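Local atomic coordinates of UDP-glucose 4-epimerase (Campylobacter jejuni subsp. jejuni serotype O:2, PDB entry 7K3P), a protein that interconverts UDP-glucose and UDP-galactose, and probably their N-acetylated counterparts, by inverting C4 of the sugar with a bound NAD cofactor. Residues 26-29 and 30-34; 104-107 and 108-111; 113-116 and 117-121; 248-251 and 252-255; 301-304 and 305-308. The protein carries 2 engineered substitutions. One frame throughout, in Å; residues are numbered along the deposited sequence.

Contact 1: 26-29 and 30-34. With NAD (nicotinamide-adenine-dinucleotide), chain C.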
# COMPACT_ATOMS: atom_id res chain seq x y z
N GLY A 26 22.48 10.06 -1.94
CA GLY A 26 21.60 11.19 -1.63
C GLY A 26 22.02 11.93 -0.36
O GLY A 26 23.10 11.68 0.19
N TYR A 27 21.17 12.84 0.12
CA TYR A 27 21.54 13.74 1.22
C TYR A 27 21.75 13.00 2.54
O TYR A 27 22.84 13.07 3.13
CB TYR A 27 20.50 14.85 1.37
CG TYR A 27 20.82 15.91 2.42
CD1 TYR A 27 22.07 16.53 2.46
CD2 TYR A 27 19.87 16.29 3.35
CE1 TYR A 27 22.36 17.51 3.42
CE2 TYR A 27 20.14 17.27 4.31
CZ TYR A 27 21.39 17.87 4.33
OH TYR A 27 21.65 18.85 5.28
N ILE A 28 20.73 12.30 3.01
CA ILE A 28 20.87 11.61 4.29
C ILE A 28 21.71 10.34 4.12
O ILE A 28 22.51 10.00 5.00
CB ILE A 28 19.51 11.25 4.89
CG1 ILE A 28 18.64 12.51 5.04
CG2 ILE A 28 19.70 10.57 6.22
CD1 ILE A 28 17.23 12.19 5.54
N GLY A 29 21.51 9.65 3.00
CA GLY A 29 22.28 8.45 2.69
C GLY A 29 23.80 8.64 2.67
O GLY A 29 24.54 7.82 3.23
N SER A 30 24.26 9.71 2.03
CA SER A 30 25.70 9.96 1.95
C SER A 30 26.28 10.32 3.33
O SER A 30 27.39 9.90 3.67
CB SER A 30 26.02 11.06 0.95
OG SER A 30 25.46 12.30 1.35
N HIS A 31 25.53 11.09 4.11
CA HIS A 31 25.97 11.40 5.48
C HIS A 31 26.00 10.16 6.35
O HIS A 31 26.87 10.02 7.22
CB HIS A 31 25.06 12.46 6.10
CG HIS A 31 25.33 13.83 5.60
ND1 HIS A 31 24.89 14.27 4.37
CD2 HIS A 31 26.02 14.87 6.14
CE1 HIS A 31 25.28 15.52 4.18
NE2 HIS A 31 25.96 15.90 5.24
N THR A 32 25.04 9.27 6.13
CA THR A 32 25.01 8.01 6.86
C THR A 32 26.16 7.13 6.37
O THR A 32 26.79 6.40 7.15
CB THR A 32 23.65 7.31 6.69
OG1 THR A 32 22.61 8.13 7.25
CG2 THR A 32 23.64 5.94 7.38
N LEU A 33 26.42 7.20 5.07
CA LEU A 33 27.55 6.48 4.49
C LEU A 33 28.86 6.89 5.18
O LEU A 33 29.63 6.03 5.60
CB LEU A 33 27.65 6.78 2.99
CG LEU A 33 28.92 6.27 2.29
CD1 LEU A 33 28.99 4.75 2.39
CD2 LEU A 33 28.97 6.75 0.83
N ARG A 34 29.08 8.20 5.29
CA ARG A 34 30.30 8.73 5.91
C ARG A 34 30.49 8.17 7.32
O ARG A 34 31.60 7.76 7.69
CB ARG A 34 30.28 10.26 5.92
CG ARG A 34 31.51 10.91 6.54
CD ARG A 34 31.48 12.42 6.38
NE ARG A 34 31.36 12.83 4.97
CZ ARG A 34 32.38 13.14 4.18
NH1 ARG A 34 33.63 13.09 4.64
NH2 ARG A 34 32.16 13.48 2.92
PA NAD C . 17.51 12.15 -1.34
O1A NAD C . 16.77 12.43 -2.62
O2A NAD C . 18.69 13.06 -1.19
O5B NAD C . 18.06 10.67 -1.32
C5B NAD C . 17.41 9.71 -2.11
C4B NAD C . 18.41 8.90 -2.82
O4B NAD C . 17.86 7.72 -3.34
C3B NAD C . 19.04 9.69 -4.01
O3B NAD C . 20.51 9.77 -4.05
C2B NAD C . 18.34 9.07 -5.25
O2B NAD C . 19.10 9.12 -6.38
C1B NAD C . 18.13 7.68 -4.74
N9A NAD C . 17.08 6.96 -5.48
C8A NAD C . 15.81 7.37 -5.66
N7A NAD C . 15.13 6.47 -6.40
C5A NAD C . 15.94 5.46 -6.71
C6A NAD C . 15.80 4.27 -7.45
N6A NAD C . 14.53 3.95 -8.04
N1A NAD C . 16.84 3.43 -7.57
C2A NAD C . 18.04 3.70 -7.03
N3A NAD C . 18.23 4.85 -6.31
C4A NAD C . 17.21 5.74 -6.14
O3 NAD C . 16.48 12.33 -0.14
PN NAD C . 16.91 12.38 1.38
O1N NAD C . 18.36 11.95 1.54
O2N NAD C . 16.73 13.79 1.85
O5D NAD C . 15.95 11.42 2.18
C5D NAD C . 16.22 10.03 2.15
C4D NAD C . 15.11 9.24 2.82
O4D NAD C . 14.77 9.79 4.07
C3D NAD C . 13.85 9.07 1.98
O3D NAD C . 13.35 7.80 2.15
C2D NAD C . 12.87 10.00 2.54
O2D NAD C . 11.56 9.63 2.34
C1D NAD C . 13.31 10.03 4.03
N1N NAD C . 12.90 11.29 4.80
C2N NAD C . 13.55 12.46 4.43
C3N NAD C . 13.24 13.64 5.08
C7N NAD C . 13.93 14.92 4.69
O7N NAD C . 14.75 14.95 3.78
N7N NAD C . 13.61 16.12 5.39
C4N NAD C . 12.30 13.64 6.10
C5N NAD C . 11.66 12.47 6.46
C6N NAD C . 11.96 11.27 5.81

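Contact 2: 104-107 and 108-111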
# COMPACT_ATOMS: atom_id res chain seq x y z
N MET A 104 1.25 14.93 -4.75
CA MET A 104 -0.13 15.34 -4.99
C MET A 104 -0.40 15.47 -6.48
O MET A 104 -1.47 15.10 -6.96
CB MET A 104 -0.44 16.65 -4.25
CG MET A 104 -0.39 16.50 -2.73
SD MET A 104 -0.39 18.05 -1.77
CE MET A 104 -2.04 18.68 -2.12
N GLN A 105 0.59 15.96 -7.21
CA GLN A 105 0.44 16.11 -8.66
C GLN A 105 0.71 14.83 -9.44
O GLN A 105 0.13 14.62 -10.50
CB GLN A 105 1.33 17.24 -9.18
CG GLN A 105 0.72 18.62 -8.94
CD GLN A 105 1.76 19.72 -8.94
OE1 GLN A 105 2.96 19.47 -9.02
NE2 GLN A 105 1.29 20.97 -8.86
N ASN A 106 1.59 13.98 -8.92
CA ASN A 106 2.02 12.80 -9.64
C ASN A 106 2.07 11.61 -8.69
O ASN A 106 3.15 11.11 -8.37
CB ASN A 106 3.41 13.06 -10.25
CG ASN A 106 3.85 11.97 -11.22
OD1 ASN A 106 3.21 10.93 -11.35
ND2 ASN A 106 4.96 12.23 -11.92
N PRO A 107 0.90 11.17 -8.21
CA PRO A 107 0.88 10.09 -7.22
C PRO A 107 1.53 8.80 -7.73
O PRO A 107 2.18 8.14 -6.93
CB PRO A 107 -0.62 9.86 -6.96
CG PRO A 107 -1.34 10.53 -8.15
CD PRO A 107 -0.45 11.70 -8.48
N LEU A 108 1.35 8.45 -9.00
CA LEU A 108 1.86 7.15 -9.46
C LEU A 108 3.40 7.07 -9.41
O LEU A 108 3.97 5.99 -9.18
CB LEU A 108 1.28 6.76 -10.84
CG LEU A 108 -0.06 6.00 -10.80
CD1 LEU A 108 0.12 4.67 -10.07
CD2 LEU A 108 -1.20 6.79 -10.15
N LYS A 109 4.07 8.20 -9.56
CA LYS A 109 5.53 8.22 -9.41
C LYS A 109 5.93 7.82 -7.99
O LYS A 109 6.94 7.13 -7.77
CB LYS A 109 6.08 9.62 -9.75
CG LYS A 109 7.52 9.86 -9.33
CD LYS A 109 8.04 11.23 -9.80
CE LYS A 109 9.51 11.42 -9.43
NZ LYS A 109 10.09 12.72 -9.91
N TYR A 110 5.14 8.26 -7.02
CA TYR A 110 5.42 7.97 -5.61
C TYR A 110 5.11 6.51 -5.26
O TYR A 110 5.94 5.82 -4.67
CB TYR A 110 4.75 9.00 -4.69
CG TYR A 110 5.60 10.24 -4.69
CD1 TYR A 110 5.71 11.04 -5.83
CD2 TYR A 110 6.38 10.57 -3.59
CE1 TYR A 110 6.55 12.14 -5.85
CE2 TYR A 110 7.21 11.66 -3.60
CZ TYR A 110 7.29 12.45 -4.73
OH TYR A 110 8.13 13.53 -4.73
N TYR A 111 3.95 6.02 -5.68
CA TYR A 111 3.65 4.62 -5.47
C TYR A 111 4.62 3.67 -6.19
O TYR A 111 4.89 2.58 -5.69
CB TYR A 111 2.20 4.31 -5.85
CG TYR A 111 1.21 4.93 -4.89
CD1 TYR A 111 1.17 4.53 -3.54
CD2 TYR A 111 0.31 5.90 -5.31
CE1 TYR A 111 0.26 5.09 -2.65
CE2 TYR A 111 -0.61 6.48 -4.42
CZ TYR A 111 -0.62 6.08 -3.10
OH TYR A 111 -1.53 6.63 -2.23
O HOH W 1 0.44 9.89 -11.20

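Contact 3: 113-116 and 117-121. With NAD (nicotinamide-adenine-dinucleotide), chain C.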
# COMPACT_ATOMS: atom_id res chain seq x y z
N ASN A 113 7.99 4.51 -7.22
CA ASN A 113 9.37 4.62 -6.77
C ASN A 113 9.53 4.30 -5.29
O ASN A 113 10.58 3.83 -4.84
CB ASN A 113 9.94 6.00 -7.09
CG ASN A 113 11.47 6.00 -7.10
OD1 ASN A 113 12.10 5.09 -7.65
ND2 ASN A 113 12.07 7.01 -6.47
N ASN A 114 8.48 4.54 -4.52
CA ASN A 114 8.51 4.22 -3.10
C ASN A 114 7.92 2.84 -2.81
O ASN A 114 8.66 1.88 -2.61
CB ASN A 114 7.82 5.34 -2.30
CG ASN A 114 8.53 6.67 -2.46
OD1 ASN A 114 9.59 6.76 -3.09
ND2 ASN A 114 7.96 7.72 -1.87
N THR A 115 6.60 2.72 -2.84
CA THR A 115 5.94 1.47 -2.44
C THR A 115 6.30 0.24 -3.29
O THR A 115 6.57 -0.84 -2.76
CB THR A 115 4.42 1.65 -2.48
OG1 THR A 115 4.08 2.89 -1.83
CG2 THR A 115 3.73 0.50 -1.81
N VAL A 116 6.29 0.40 -4.61
CA VAL A 116 6.57 -0.73 -5.49
C VAL A 116 8.03 -1.19 -5.38
O VAL A 116 8.29 -2.37 -5.19
CB VAL A 116 6.19 -0.43 -6.95
CG1 VAL A 116 6.83 -1.44 -7.90
CG2 VAL A 116 4.68 -0.44 -7.11
N ASN A 117 8.96 -0.26 -5.51
CA ASN A 117 10.38 -0.61 -5.45
C ASN A 117 10.72 -1.20 -4.09
O ASN A 117 11.51 -2.14 -3.97
CB ASN A 117 11.27 0.60 -5.73
CG ASN A 117 11.32 0.94 -7.21
OD1 ASN A 117 10.87 0.15 -8.02
ND2 ASN A 117 11.86 2.11 -7.56
N THR A 118 10.10 -0.64 -3.05
CA THR A 118 10.36 -1.12 -1.70
C THR A 118 9.81 -2.52 -1.52
O THR A 118 10.42 -3.36 -0.85
CB THR A 118 9.82 -0.14 -0.62
OG1 THR A 118 10.53 1.10 -0.74
CG2 THR A 118 10.04 -0.71 0.78
N THR A 119 8.66 -2.79 -2.12
CA THR A 119 8.07 -4.12 -2.00
C THR A 119 8.97 -5.19 -2.63
O THR A 119 9.21 -6.25 -2.03
CB THR A 119 6.65 -4.18 -2.62
OG1 THR A 119 5.83 -3.20 -1.98
CG2 THR A 119 6.04 -5.55 -2.45
N ASN A 120 9.45 -4.94 -3.83
CA ASN A 120 10.37 -5.91 -4.43
C ASN A 120 11.62 -6.09 -3.56
O ASN A 120 12.13 -7.19 -3.40
CB ASN A 120 10.79 -5.49 -5.82
CG ASN A 120 11.86 -6.40 -6.38
OD1 ASN A 120 11.58 -7.57 -6.67
ND2 ASN A 120 13.09 -5.90 -6.49
N LEU A 121 12.13 -4.98 -3.03
CA LEU A 121 13.31 -4.99 -2.17
C LEU A 121 13.09 -5.90 -0.97
O LEU A 121 13.95 -6.71 -0.62
CB LEU A 121 13.64 -3.57 -1.73
CG LEU A 121 15.03 -3.24 -1.20
CD1 LEU A 121 16.13 -3.74 -2.13
CD2 LEU A 121 15.15 -1.72 -1.02
PA NAD C . 17.51 12.15 -1.34
O1A NAD C . 16.77 12.43 -2.62
O2A NAD C . 18.69 13.06 -1.19
O5B NAD C . 18.06 10.67 -1.32
C5B NAD C . 17.41 9.71 -2.11
C4B NAD C . 18.41 8.90 -2.82
O4B NAD C . 17.86 7.72 -3.34
C3B NAD C . 19.04 9.69 -4.01
O3B NAD C . 20.51 9.77 -4.05
C2B NAD C . 18.34 9.07 -5.25
O2B NAD C . 19.10 9.12 -6.38
C1B NAD C . 18.13 7.68 -4.74
N9A NAD C . 17.08 6.96 -5.48
C8A NAD C . 15.81 7.37 -5.66
N7A NAD C . 15.13 6.47 -6.40
C5A NAD C . 15.94 5.46 -6.71
C6A NAD C . 15.80 4.27 -7.45
N6A NAD C . 14.53 3.95 -8.04
N1A NAD C . 16.84 3.43 -7.57
C2A NAD C . 18.04 3.70 -7.03
N3A NAD C . 18.23 4.85 -6.31
C4A NAD C . 17.21 5.74 -6.14
O3 NAD C . 16.48 12.33 -0.14
PN NAD C . 16.91 12.38 1.38
O1N NAD C . 18.36 11.95 1.54
O2N NAD C . 16.73 13.79 1.85
O5D NAD C . 15.95 11.42 2.18
C5D NAD C . 16.22 10.03 2.15
C4D NAD C . 15.11 9.24 2.82
O4D NAD C . 14.77 9.79 4.07
C3D NAD C . 13.85 9.07 1.98
O3D NAD C . 13.35 7.80 2.15
C2D NAD C . 12.87 10.00 2.54
O2D NAD C . 11.56 9.63 2.34
C1D NAD C . 13.31 10.03 4.03
N1N NAD C . 12.90 11.29 4.80
C2N NAD C . 13.55 12.46 4.43
C3N NAD C . 13.24 13.64 5.08
C7N NAD C . 13.93 14.92 4.69
O7N NAD C . 14.75 14.95 3.78
N7N NAD C . 13.61 16.12 5.39
C4N NAD C . 12.30 13.64 6.10
C5N NAD C . 11.66 12.47 6.46
C6N NAD C . 11.96 11.27 5.81
O HOH W 2 11.68 3.28 -2.29
O HOH W 3 11.76 3.85 -9.87

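Contact 4: 248-251 and 252-255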
# COMPACT_ATOMS: atom_id res chain seq x y z
N VAL A 248 21.20 16.79 9.73
CA VAL A 248 21.41 15.64 8.85
C VAL A 248 22.32 14.57 9.47
O VAL A 248 22.15 13.38 9.21
CB VAL A 248 21.93 16.05 7.45
CG1 VAL A 248 23.30 16.73 7.55
CG2 VAL A 248 22.00 14.84 6.52
N ASP A 249 23.26 14.99 10.31
CA ASP A 249 24.19 14.02 10.90
C ASP A 249 23.58 13.29 12.09
O ASP A 249 24.02 12.20 12.45
CB ASP A 249 25.54 14.68 11.27
CG ASP A 249 26.42 14.94 10.04
OD1 ASP A 249 26.56 14.02 9.20
OD2 ASP A 249 26.96 16.07 9.91
N ASP A 250 22.54 13.89 12.69
CA ASP A 250 21.82 13.28 13.81
C ASP A 250 20.77 12.28 13.36
O ASP A 250 20.53 11.25 14.01
CB ASP A 250 21.16 14.37 14.67
CG ASP A 250 22.15 15.12 15.54
OD1 ASP A 250 23.19 14.53 15.90
OD2 ASP A 250 21.90 16.31 15.87
N ILE A 251 20.09 12.58 12.26
CA ILE A 251 19.20 11.57 11.69
C ILE A 251 20.08 10.45 11.12
O ILE A 251 19.75 9.27 11.21
CB ILE A 251 18.22 12.15 10.63
CG1 ILE A 251 17.34 11.04 10.04
CG2 ILE A 251 18.96 12.91 9.55
CD1 ILE A 251 16.56 10.28 11.09
N SER A 252 21.23 10.83 10.56
CA SER A 252 22.16 9.82 10.05
C SER A 252 22.58 8.86 11.16
O SER A 252 22.48 7.65 11.00
CB SER A 252 23.38 10.46 9.39
OG SER A 252 23.03 10.99 8.12
N SER A 253 23.01 9.40 12.31
CA SER A 253 23.50 8.53 13.39
C SER A 253 22.39 7.63 13.93
O SER A 253 22.63 6.51 14.37
CB SER A 253 24.17 9.36 14.51
OG SER A 253 23.22 10.16 15.20
N ALA A 254 21.15 8.11 13.89
CA ALA A 254 20.03 7.29 14.39
C ALA A 254 19.81 6.04 13.55
O ALA A 254 19.25 5.05 14.03
CB ALA A 254 18.73 8.12 14.47
N HIS A 255 20.22 6.09 12.29
CA HIS A 255 20.08 4.91 11.45
C HIS A 255 21.11 3.85 11.88
O HIS A 255 20.81 2.65 11.93
CB HIS A 255 20.20 5.30 9.97
CG HIS A 255 18.95 5.89 9.41
ND1 HIS A 255 18.53 7.18 9.70
CD2 HIS A 255 18.00 5.36 8.59
CE1 HIS A 255 17.39 7.42 9.06
NE2 HIS A 255 17.05 6.34 8.38

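Contact 5: 301-304 and 305-308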
# COMPACT_ATOMS: atom_id res chain seq x y z
N PRO A 301 -1.52 37.18 10.24
CA PRO A 301 -2.49 36.57 11.16
C PRO A 301 -2.27 35.07 11.26
O PRO A 301 -1.58 34.48 10.43
CB PRO A 301 -3.83 36.82 10.46
CG PRO A 301 -3.58 38.03 9.58
CD PRO A 301 -2.17 37.82 9.08
N ARG A 302 -2.86 34.46 12.28
CA ARG A 302 -2.89 33.01 12.37
C ARG A 302 -3.48 32.42 11.09
O ARG A 302 -4.41 32.97 10.49
CB ARG A 302 -3.77 32.57 13.53
CG ARG A 302 -3.22 32.87 14.90
CD ARG A 302 -3.96 32.02 15.89
NE ARG A 302 -3.56 32.30 17.25
CZ ARG A 302 -4.03 31.64 18.30
NH1 ARG A 302 -4.92 30.67 18.11
NH2 ARG A 302 -3.62 31.96 19.52
N ARG A 303 -2.92 31.30 10.67
CA ARG A 303 -3.45 30.53 9.57
C ARG A 303 -4.36 29.48 10.21
O ARG A 303 -3.89 28.62 10.98
CB ARG A 303 -2.27 29.89 8.86
CG ARG A 303 -2.55 29.15 7.59
CD ARG A 303 -1.37 28.24 7.32
NE ARG A 303 -0.59 28.65 6.16
CZ ARG A 303 0.73 28.52 6.07
NH1 ARG A 303 1.44 28.01 7.07
NH2 ARG A 303 1.35 28.91 4.96
N ALA A 304 -5.66 29.56 9.94
CA ALA A 304 -6.61 28.63 10.54
C ALA A 304 -6.18 27.20 10.26
O ALA A 304 -5.65 26.90 9.18
CB ALA A 304 -8.01 28.87 10.02
N GLY A 305 -6.36 26.32 11.24
CA GLY A 305 -5.94 24.94 11.10
C GLY A 305 -4.53 24.61 11.57
O GLY A 305 -4.23 23.44 11.84
N ASP A 306 -3.65 25.60 11.67
CA ASP A 306 -2.27 25.34 12.09
C ASP A 306 -2.16 25.08 13.59
O ASP A 306 -2.53 25.93 14.40
CB ASP A 306 -1.36 26.53 11.74
CG ASP A 306 -0.82 26.47 10.33
OD1 ASP A 306 -0.99 25.43 9.65
OD2 ASP A 306 -0.21 27.48 9.90
N PRO A 307 -1.63 23.90 13.97
CA PRO A 307 -1.42 23.69 15.41
C PRO A 307 -0.28 24.58 15.92
O PRO A 307 0.65 24.90 15.17
CB PRO A 307 -1.04 22.20 15.49
CG PRO A 307 -0.45 21.89 14.14
CD PRO A 307 -1.19 22.75 13.15
N SER A 308 -0.36 25.01 17.18
CA SER A 308 0.72 25.80 17.74
C SER A 308 2.00 24.95 17.89
O SER A 308 3.12 25.45 17.76
CB SER A 308 0.31 26.40 19.09
OG SER A 308 -0.06 25.38 20.00
O HOH W 4 -0.57 29.98 11.97
O HOH W 5 -4.07 28.32 13.70

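Contact 1: 26-29 and 30-34
Gly26, Tyr27 and Ile28 meet Ser30, His31 and Thr32 in the first turn of the helix 27-37, a local helix-start contact that follows the strand 18-22 and lies against the diphosphate of NAD. Gly26, at the N-cap position, offers its carbonyl to Ser30 twice: OG lies 2.7 Å from Gly26 O, and the backbone N bonds to the same oxygen from above the carbonyl plane. The hydroxyl gets there because chi1 of Ser30 (63°) sets OG between its own N and carbonyl carbon, turned back toward the preceding turn. Tyr27 O takes its stronger bond from a side chain, His31 ND1 at 2.7 Å, whereas His31 N reaches it weakly. The two rings approach obliquely, CE1 of Tyr27 lying 3.6 Å from CE1 of His31, and the phenol OH is held by Ala194 O. Such a helix start belongs to the Rossmann beta-alpha-beta unit, and Gly26 and Gly29 are consistent with the later glycines of a GxGxxG-type motif. The first amides of the helix grip the phosphates almost straight: Tyr27 N is 2.8 Å from NAD O2A, and Ile28 N is 2.8 Å from NAD O1N, each with an angle of 174°. Gly26, without a side chain, lets the NAD come close. One turn on, Thr32 OG1 and Thr32 N both bond to Ile28 O, the hydroxyl from above its carbonyl plane at 2.9 Å.

Contact 2: 104-107 and 108-111
Pro107 and Asn106 meet Leu108, Lys109, Tyr110 and Tyr111 where the helix 100-105 ends and the helix 107-127 begins. The packed side gathers round Pro107. Its carbonyl oxygen accepts a straight bond from Tyr111 N at 3.0 Å, nearly along the C=O axis, and a weak one from Tyr110 N. The same oxygen lies 3.3 Å from CD2 of the Tyr111 ring, while CE2 of that ring comes 4.2 Å from Pro107 CB. Leu108 CD2 touches Pro107 CG, so the pyrrolidine ring has apolar neighbours in both Leu108 and Tyr111. Tyr110 puts its ring edge to Asn106 O, with CD1 3.6 Å away.

The solvent side is looser and is built on Asn106, which caps the second helix. Its CG stands anti to the backbone N (chi1 -170°), and OD1 thereby faces the first turn, where it accepts a weak bond from Lys109 N at 3.4 Å. A water bridges the cap, giving a proton to Asn106 OD1 at 3.0 Å and accepting one from Leu108 N at 2.8 Å. The side chain of Asn106 crosses that of Lys109 at about a right angle, with Lys109 CB 3.5 Å from Asn106 OD1. Beyond that point the lysine runs out extended to a salt bridge with Glu102, which also bonds to Tyr110 OH.

Around this junction, the helix 161-179 covers Pro107 and both tyrosines, and the second subunit packs on Pro107 and Leu108 while its Asp175 bonds to Tyr111 OH.

Contact 3: 113-116 and 117-121
The adenine end of the NAD pocket is where this contact belongs: Asn113 and Asn117, one turn apart on the helix 107-127 of the Rossmann-type domain, face the purine together. Asn113 reads two neighbouring positions of the base with one amide. OD1 accepts from NAD N6A at 2.7 Å, and ND2 donates to NAD N7A at 3.1 Å, a paired grip that fixes which way round the amide lies. Its chi1 of -160° carries CG away from the backbone N and out to the base. The Asn117 side chain crosses that of Asn113 at a slant, the amide planes 80° apart, and its ND2 is 3.3 Å from NAD N6A. A water joins the two asparagines, giving a proton to Asn113 OD1 and accepting one from Asn117 ND2.

Behind the site the helix carries a wider pi-type turn at 113-116, and two threonines fold their hydroxyls back on it. Asn114 O receives both the backbone N of Thr118, nearly in line with the carbonyl, and Thr118 OG1, from above its plane. That hydroxyl also meets His93, whereas the Asn114 amide is held by Ser97 and Ser165. Another flank of the helix packs on the second subunit, with Val116 against Val116 of that chain. One residue along, Thr119 doubles the bonding of Thr115 O: OG1 at 2.6 Å and N at 2.9 Å reach this oxygen from opposite faces of its carbonyl plane.

Contact 4: 248-251 and 252-255
The backbone of 248-255 forms the first two turns of the helix 248-261, its i to i+4 bonds running from Val248 O to Ser252 N, from Asp249 O to Ser253 N and from Asp250 O to Ala254 N, while the next one, His255 N to Ile251 O, is weak because His255 N turns to Ser252 O. This helix lies beside the helix 27-37 of the Rossmann-type nucleotide-binding domain, and its side chains reinforce the carbonyls that the backbone uses.

Ser252 is the first case. With its OG set beside its own N (chi1 -75°), the hydroxyl bonds to Val248 O at 2.8 Å, tilted from the carbonyl plane, while the amide of Ser252 comes to that oxygen from the opposite face. The same hydroxyl is hydrogen-bonded to Thr32 OG1 and lies near Ile28 O, tying the two helices together. Ser253 OG is hydrogen-bonded to Trp323 NE1. The carboxylate of Asp250 is held by Tyr274 and by the backbone amides of Lys326 and Tyr327, and several donors would offset a negative charge there.

Ile251 and His255 pack against each other on another side. CE1 of His255 comes within 3.6 Å of Ile251 CD1 and 3.8 Å of Ile251 CG1. His255 NE2 is bonded to Ser136 OG, and the ring also meets that of Phe94. Where the backbone bond to Ile251 O weakens, the imidazole takes over: ND1 of His255 lies 2.9 Å from Ile251 O, almost straight at 169°, with the oxygen in the plane of the ring.

Contact 5: 301-304 and 305-308
Asp306 OD2 has two partners: Arg303 NH1 forms a salt bridge to it at 3.3 Å, a weak but straight bond, and a water that accepts from Arg303 N donates to Asp306 OD2 at 3.3 Å. The carboxylate oxygen meets the guanidinium at its edge and in its plane, yet the two flat groups are turned 84° against each other, so a single oxygen makes the ion pair. The arginine leaves the backbone with CG anti to N and then bends at chi3, which brings NH1 round to OD2. Beyond this pair, Arg303 NH2 is bonded to Pro207 O and the guanidinium lies against Phe230 in a cation-pi contact. Lys208 makes a long, weak ion pair with Asp306 OD1, and Arg303 would tend to favour the ionised carboxylate.

The backbone closes beneath the side chains. Asp306 N bonds to Arg303 O at 3.1 Å, and a second water donates to Arg303 O at 2.7 Å and to Asp306 O at 2.9 Å, joining the two ends of the turn. Gly305 sits at phi 91° and psi -21°, a positive phi that glycine readily adopts. An extended Ala304 followed by a residue of positive phi, between ends joined by a backbone bond, is the mark of a type II beta turn, here in the surface loop between the strands 296-300 and 309-312.

Contacts 1, 3 and 4 are buried, contact 2 lies at a buried subunit junction with an open edge, and contact 5 is on the surface. Contacts 2 and 3 share the helix 107-127, joined by a probable bond between Tyr111 O and Val116 N, and both meet the second subunit. Contacts 1 and 3 serve different parts of NAD, backbone amides on the diphosphate and asparagine amides on adenine. Contact 4 touches contact 1 through Ser252, their centres about 9 Å apart. Serine, threonine and histidine side chains double backbone carbonyls in the helices of the core, whereas contact 5 relies on an ion pair, waters and a turn.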